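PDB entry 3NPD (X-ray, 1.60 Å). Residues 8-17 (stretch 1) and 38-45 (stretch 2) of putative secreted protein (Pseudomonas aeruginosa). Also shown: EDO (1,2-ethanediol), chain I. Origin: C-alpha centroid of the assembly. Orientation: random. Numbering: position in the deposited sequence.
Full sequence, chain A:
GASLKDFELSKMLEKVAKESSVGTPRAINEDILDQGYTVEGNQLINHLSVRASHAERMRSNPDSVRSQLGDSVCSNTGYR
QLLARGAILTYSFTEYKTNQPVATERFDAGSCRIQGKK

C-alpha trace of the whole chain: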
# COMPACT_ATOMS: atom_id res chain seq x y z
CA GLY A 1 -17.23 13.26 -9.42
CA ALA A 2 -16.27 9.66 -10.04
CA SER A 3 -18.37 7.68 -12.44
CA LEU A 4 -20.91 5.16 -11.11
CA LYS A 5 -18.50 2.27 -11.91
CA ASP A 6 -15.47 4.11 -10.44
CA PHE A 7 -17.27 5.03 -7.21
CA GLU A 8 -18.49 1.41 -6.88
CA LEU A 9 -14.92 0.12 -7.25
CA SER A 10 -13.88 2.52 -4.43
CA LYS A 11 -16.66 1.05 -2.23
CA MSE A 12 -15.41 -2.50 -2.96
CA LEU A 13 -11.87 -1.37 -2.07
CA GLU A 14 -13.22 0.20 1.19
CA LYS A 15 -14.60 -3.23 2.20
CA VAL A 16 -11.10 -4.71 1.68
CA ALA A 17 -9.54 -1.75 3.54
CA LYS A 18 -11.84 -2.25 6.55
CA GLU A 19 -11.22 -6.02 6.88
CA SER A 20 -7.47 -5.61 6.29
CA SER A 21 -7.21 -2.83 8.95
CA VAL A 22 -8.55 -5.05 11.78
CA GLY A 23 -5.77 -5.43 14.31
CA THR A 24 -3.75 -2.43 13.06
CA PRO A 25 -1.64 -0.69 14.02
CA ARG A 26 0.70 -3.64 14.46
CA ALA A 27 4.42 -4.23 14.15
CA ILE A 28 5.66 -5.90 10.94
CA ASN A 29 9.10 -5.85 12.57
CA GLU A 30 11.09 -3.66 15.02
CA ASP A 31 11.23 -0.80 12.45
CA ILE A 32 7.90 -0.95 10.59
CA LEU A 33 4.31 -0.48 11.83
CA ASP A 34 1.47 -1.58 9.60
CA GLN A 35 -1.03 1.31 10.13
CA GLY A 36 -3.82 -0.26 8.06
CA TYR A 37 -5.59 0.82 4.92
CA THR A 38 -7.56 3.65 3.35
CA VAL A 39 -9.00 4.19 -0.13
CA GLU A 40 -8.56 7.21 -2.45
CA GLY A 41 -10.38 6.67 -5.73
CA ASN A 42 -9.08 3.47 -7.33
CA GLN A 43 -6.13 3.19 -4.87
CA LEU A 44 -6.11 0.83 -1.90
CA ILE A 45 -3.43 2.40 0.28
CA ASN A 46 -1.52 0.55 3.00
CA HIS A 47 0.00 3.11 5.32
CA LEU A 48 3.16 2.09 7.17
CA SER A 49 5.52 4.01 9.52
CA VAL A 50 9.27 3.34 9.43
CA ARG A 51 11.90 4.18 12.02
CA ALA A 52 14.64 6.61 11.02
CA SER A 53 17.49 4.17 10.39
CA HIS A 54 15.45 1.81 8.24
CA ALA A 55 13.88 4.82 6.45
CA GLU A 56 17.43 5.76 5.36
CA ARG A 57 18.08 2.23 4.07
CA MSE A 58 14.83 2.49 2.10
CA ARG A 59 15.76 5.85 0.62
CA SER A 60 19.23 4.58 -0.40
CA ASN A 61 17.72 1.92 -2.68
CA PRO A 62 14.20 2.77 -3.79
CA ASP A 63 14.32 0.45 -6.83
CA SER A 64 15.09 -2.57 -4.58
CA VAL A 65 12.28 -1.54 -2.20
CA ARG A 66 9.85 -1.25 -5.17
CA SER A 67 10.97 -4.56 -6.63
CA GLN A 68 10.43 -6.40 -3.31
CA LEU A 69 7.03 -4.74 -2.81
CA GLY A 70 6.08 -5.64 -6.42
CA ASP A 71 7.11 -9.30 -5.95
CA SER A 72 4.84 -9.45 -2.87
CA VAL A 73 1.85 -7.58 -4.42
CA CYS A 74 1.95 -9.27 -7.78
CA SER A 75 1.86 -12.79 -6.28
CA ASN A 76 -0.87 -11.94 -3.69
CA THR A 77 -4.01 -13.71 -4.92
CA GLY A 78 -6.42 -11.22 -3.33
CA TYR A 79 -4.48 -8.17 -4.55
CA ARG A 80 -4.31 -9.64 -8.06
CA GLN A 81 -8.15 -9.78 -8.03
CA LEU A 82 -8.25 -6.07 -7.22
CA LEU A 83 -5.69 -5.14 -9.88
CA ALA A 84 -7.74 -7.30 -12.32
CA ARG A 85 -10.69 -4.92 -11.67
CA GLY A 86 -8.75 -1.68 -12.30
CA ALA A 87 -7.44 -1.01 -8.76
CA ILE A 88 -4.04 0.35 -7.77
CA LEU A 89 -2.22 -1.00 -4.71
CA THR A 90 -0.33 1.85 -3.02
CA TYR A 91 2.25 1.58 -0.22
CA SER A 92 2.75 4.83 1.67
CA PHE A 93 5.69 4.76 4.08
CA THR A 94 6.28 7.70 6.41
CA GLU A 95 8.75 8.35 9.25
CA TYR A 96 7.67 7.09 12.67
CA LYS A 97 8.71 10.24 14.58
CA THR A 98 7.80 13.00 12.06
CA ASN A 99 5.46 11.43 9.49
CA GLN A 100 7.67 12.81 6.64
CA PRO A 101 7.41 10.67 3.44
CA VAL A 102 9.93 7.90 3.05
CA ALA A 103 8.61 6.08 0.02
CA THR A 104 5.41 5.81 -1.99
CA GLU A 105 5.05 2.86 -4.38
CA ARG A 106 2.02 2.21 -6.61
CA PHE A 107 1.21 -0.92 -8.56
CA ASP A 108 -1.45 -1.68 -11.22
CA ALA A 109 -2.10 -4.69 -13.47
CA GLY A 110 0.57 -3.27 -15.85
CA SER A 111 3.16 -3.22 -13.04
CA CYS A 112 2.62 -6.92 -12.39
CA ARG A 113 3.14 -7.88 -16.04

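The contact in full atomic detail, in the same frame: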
# COMPACT_ATOMS: atom_id res chain seq x y z
N GLU A 8 -18.23 2.78 -7.32
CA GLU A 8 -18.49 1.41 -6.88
C GLU A 8 -17.20 0.66 -6.58
O GLU A 8 -17.15 -0.08 -5.58
CB GLU A 8 -19.26 0.63 -7.94
CG GLU A 8 -19.70 -0.76 -7.50
CD GLU A 8 -20.50 -1.42 -8.61
OE1 GLU A 8 -19.98 -1.52 -9.74
OE2 GLU A 8 -21.68 -1.80 -8.38
N LEU A 9 -16.23 0.75 -7.49
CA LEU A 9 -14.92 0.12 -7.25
C LEU A 9 -14.33 0.63 -5.92
O LEU A 9 -13.84 -0.19 -5.10
CB LEU A 9 -13.94 0.24 -8.44
CG LEU A 9 -12.55 -0.39 -8.27
CD1 LEU A 9 -12.65 -1.96 -8.09
CD2 LEU A 9 -11.61 -0.02 -9.44
N SER A 10 -14.39 1.94 -5.68
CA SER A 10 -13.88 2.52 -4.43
C SER A 10 -14.57 1.90 -3.21
O SER A 10 -13.90 1.53 -2.24
CB SER A 10 -14.06 4.02 -4.39
OG SER A 10 -13.39 4.60 -5.46
N LYS A 11 -15.89 1.72 -3.29
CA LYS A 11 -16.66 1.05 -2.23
C LYS A 11 -16.24 -0.40 -1.98
O LYS A 11 -16.17 -0.83 -0.84
CB LYS A 11 -18.17 1.14 -2.49
CG LYS A 11 -18.68 2.56 -2.37
CD LYS A 11 -18.90 2.90 -0.88
CE LYS A 11 -18.47 4.26 -0.52
NZ LYS A 11 -18.81 4.47 0.92
N MSE A 12 -15.95 -1.13 -3.04
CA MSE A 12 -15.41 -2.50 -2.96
C MSE A 12 -14.04 -2.49 -2.29
O MSE A 12 -13.75 -3.33 -1.43
CB MSE A 12 -15.34 -3.14 -4.35
CG MSE A 12 -16.75 -3.24 -5.00
SE MSE A 12 -16.72 -3.57 -6.86
CE MSE A 12 -15.53 -5.11 -6.94
N LEU A 13 -13.18 -1.55 -2.70
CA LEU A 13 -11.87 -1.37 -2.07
C LEU A 13 -11.99 -1.00 -0.58
O LEU A 13 -11.21 -1.47 0.22
CB LEU A 13 -11.03 -0.35 -2.82
CG LEU A 13 -10.65 -0.74 -4.26
CD1 LEU A 13 -9.85 0.43 -4.90
CD2 LEU A 13 -9.88 -2.06 -4.30
N GLU A 14 -12.96 -0.17 -0.22
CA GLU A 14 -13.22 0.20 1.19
C GLU A 14 -13.56 -1.03 2.04
O GLU A 14 -13.12 -1.14 3.18
CB GLU A 14 -14.36 1.24 1.30
CG GLU A 14 -13.85 2.64 1.03
CD GLU A 14 -14.90 3.71 1.00
OE1 GLU A 14 -16.06 3.45 1.38
OE2 GLU A 14 -14.53 4.84 0.60
N LYS A 15 -14.31 -1.99 1.47
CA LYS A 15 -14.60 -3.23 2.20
C LYS A 15 -13.29 -3.95 2.50
O LYS A 15 -13.10 -4.41 3.62
CB LYS A 15 -15.52 -4.23 1.45
CG LYS A 15 -16.92 -3.78 1.18
CD LYS A 15 -17.84 -5.02 0.93
N VAL A 16 -12.43 -4.10 1.48
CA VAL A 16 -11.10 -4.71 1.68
C VAL A 16 -10.26 -3.92 2.70
O VAL A 16 -9.62 -4.50 3.55
CB VAL A 16 -10.33 -4.89 0.35
CG1 VAL A 16 -8.93 -5.43 0.58
CG2 VAL A 16 -11.13 -5.87 -0.56
N ALA A 17 -10.24 -2.60 2.57
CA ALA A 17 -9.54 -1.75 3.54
C ALA A 17 -9.99 -1.94 5.00
O ALA A 17 -9.15 -2.13 5.87
CB ALA A 17 -9.63 -0.30 3.14
N THR A 38 -6.54 2.69 3.77
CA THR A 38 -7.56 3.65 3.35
C THR A 38 -7.73 3.53 1.83
O THR A 38 -6.95 2.82 1.16
CB THR A 38 -7.26 5.11 3.74
OG1 THR A 38 -6.12 5.57 3.01
CG2 THR A 38 -7.06 5.30 5.26
N VAL A 39 -8.73 4.20 1.29
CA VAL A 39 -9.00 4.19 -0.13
C VAL A 39 -9.12 5.64 -0.63
O VAL A 39 -9.76 6.50 0.03
CB VAL A 39 -10.31 3.41 -0.44
CG1 VAL A 39 -10.67 3.54 -1.93
CG2 VAL A 39 -10.14 1.92 -0.06
N GLU A 40 -8.45 5.91 -1.73
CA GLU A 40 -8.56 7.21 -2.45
C GLU A 40 -8.79 6.84 -3.90
O GLU A 40 -7.90 6.40 -4.59
CB GLU A 40 -7.33 8.07 -2.29
CG GLU A 40 -7.07 8.52 -0.87
CD GLU A 40 -8.06 9.53 -0.31
OE1 GLU A 40 -8.75 10.27 -1.09
OE2 GLU A 40 -8.14 9.58 0.94
N GLY A 41 -10.03 7.02 -4.35
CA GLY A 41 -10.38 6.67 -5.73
C GLY A 41 -10.22 5.18 -5.99
O GLY A 41 -10.79 4.35 -5.25
N ASN A 42 -9.37 4.86 -6.97
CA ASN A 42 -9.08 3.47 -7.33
C ASN A 42 -7.85 2.89 -6.59
O ASN A 42 -7.44 1.78 -6.90
CB ASN A 42 -8.93 3.29 -8.86
CG ASN A 42 -7.73 4.01 -9.43
OD1 ASN A 42 -7.12 4.86 -8.76
ND2 ASN A 42 -7.40 3.72 -10.67
N GLN A 43 -7.29 3.61 -5.62
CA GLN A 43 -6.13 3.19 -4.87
C GLN A 43 -6.53 2.65 -3.51
O GLN A 43 -7.18 3.33 -2.72
CB GLN A 43 -5.15 4.35 -4.63
CG GLN A 43 -4.52 4.83 -5.88
CD GLN A 43 -3.52 5.94 -5.67
OE1 GLN A 43 -2.65 5.89 -4.80
NE2 GLN A 43 -3.61 6.93 -6.53
N LEU A 44 -6.11 1.42 -3.24
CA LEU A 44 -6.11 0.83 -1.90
C LEU A 44 -4.73 1.12 -1.32
O LEU A 44 -3.72 0.63 -1.84
CB LEU A 44 -6.35 -0.69 -1.97
CG LEU A 44 -6.30 -1.46 -0.65
CD1 LEU A 44 -7.37 -0.92 0.34
CD2 LEU A 44 -6.44 -2.99 -0.88
N ILE A 45 -4.68 1.88 -0.25
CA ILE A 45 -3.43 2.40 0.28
C ILE A 45 -3.15 1.73 1.61
O ILE A 45 -3.99 1.82 2.52
CB ILE A 45 -3.50 3.93 0.51
CG1 ILE A 45 -3.85 4.70 -0.74
CG2 ILE A 45 -2.14 4.46 1.14
CD1 ILE A 45 -4.40 6.09 -0.50
C1 EDO I . -23.15 0.21 -11.43
O1 EDO I . -21.82 0.64 -11.15
C2 EDO I . -24.09 1.36 -11.13
O2 EDO I . -23.85 1.90 -9.82

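A helix laid lengthwise along a β-hairpin is held here by a small apolar seam, with one hydrogen bond pinning the helix to the hairpin's turn. Stretch 1 is helical throughout. Stretch 2 supplies two short strands joined by a type II' turn from Glu-40 to Gln-43, with Thr-38 paired to Ile-45 and Glu-40 to Gln-43 through backbone hydrogen bonds. The helix runs nearly antiparallel to the first strand (164°) and nearly parallel to the second (18°), at axis distances of 7.6 and 8.7 Å, so it can touch both strands at once. Together the two surfaces bury 424 Å².

The general principle is the matching of two periodicities. In a strand, successive side chains alternate between faces: Val-39 and Leu-44 point toward the helix, while Thr-38, Glu-40, Gln-43 and Ile-45 point away. In a helix, residues three or four apart share a face, and here Leu-9, Leu-13 and Ala-17 point toward the hairpin. Lys-11 and Lys-15 point away, and with Glu-8 and Met-12, modelled as selenomethionine, they make no contact with it.

Leu-13 lies at the middle of the seam and is buried. Its CB packs 3.7 Å from Val-39 CG2, its CD2 lies 4.4 Å from Leu-44 CB, and its CD1 reaches the turn, 3.4 Å from the carbonyl O of Asn-42. A long branched side chain suits this place because it can touch both strands and the turn. Val-39 answers from the first strand. In the t rotamer, Val-39 has CG2 3.5 Å from the backbone N of Glu-14, while CG1 sits 3.8 Å from Ser-10 O; the compact, β-branched side chain thus lies close against the helix backbone.

One turn further along, Ala-17 allows close approach by being small. Its CB meets Leu-44 CD1 at 3.7 Å and Val-39 CG2 at 3.9 Å, resting against both inward side chains, which also touch each other. Leu-44, itself buried, also extends its CD2 to within 3.8 Å of Val-16 CG1, bringing a sideways-pointing helix residue into the apolar cluster.

At the turn the chemistry changes. Ser-10, in the m rotamer, donates a hydrogen bond from OG to Gly-41 O over a short 2.6 Å. The short side chain puts its hydroxyl within reach of the turn carbonyl, where the helix and turn backbones come close: the CA atoms of Ser-10 and Gly-41 are 5.6 Å apart. Gly-41 has phi and psi of 64° and -122°, and the positive phi itself favours glycine. Also at the turn, Leu-9 CD2 makes a looser contact with Asn-42 CB at 4.3 Å.

Charge is left to the margin. Glu-14 rests the aliphatic part of its side chain against the first strand, with CG 3.9 Å from Val-39 CB, while its OE1 forms a salt bridge with Lys-11 NZ at 3.0 Å along the helix.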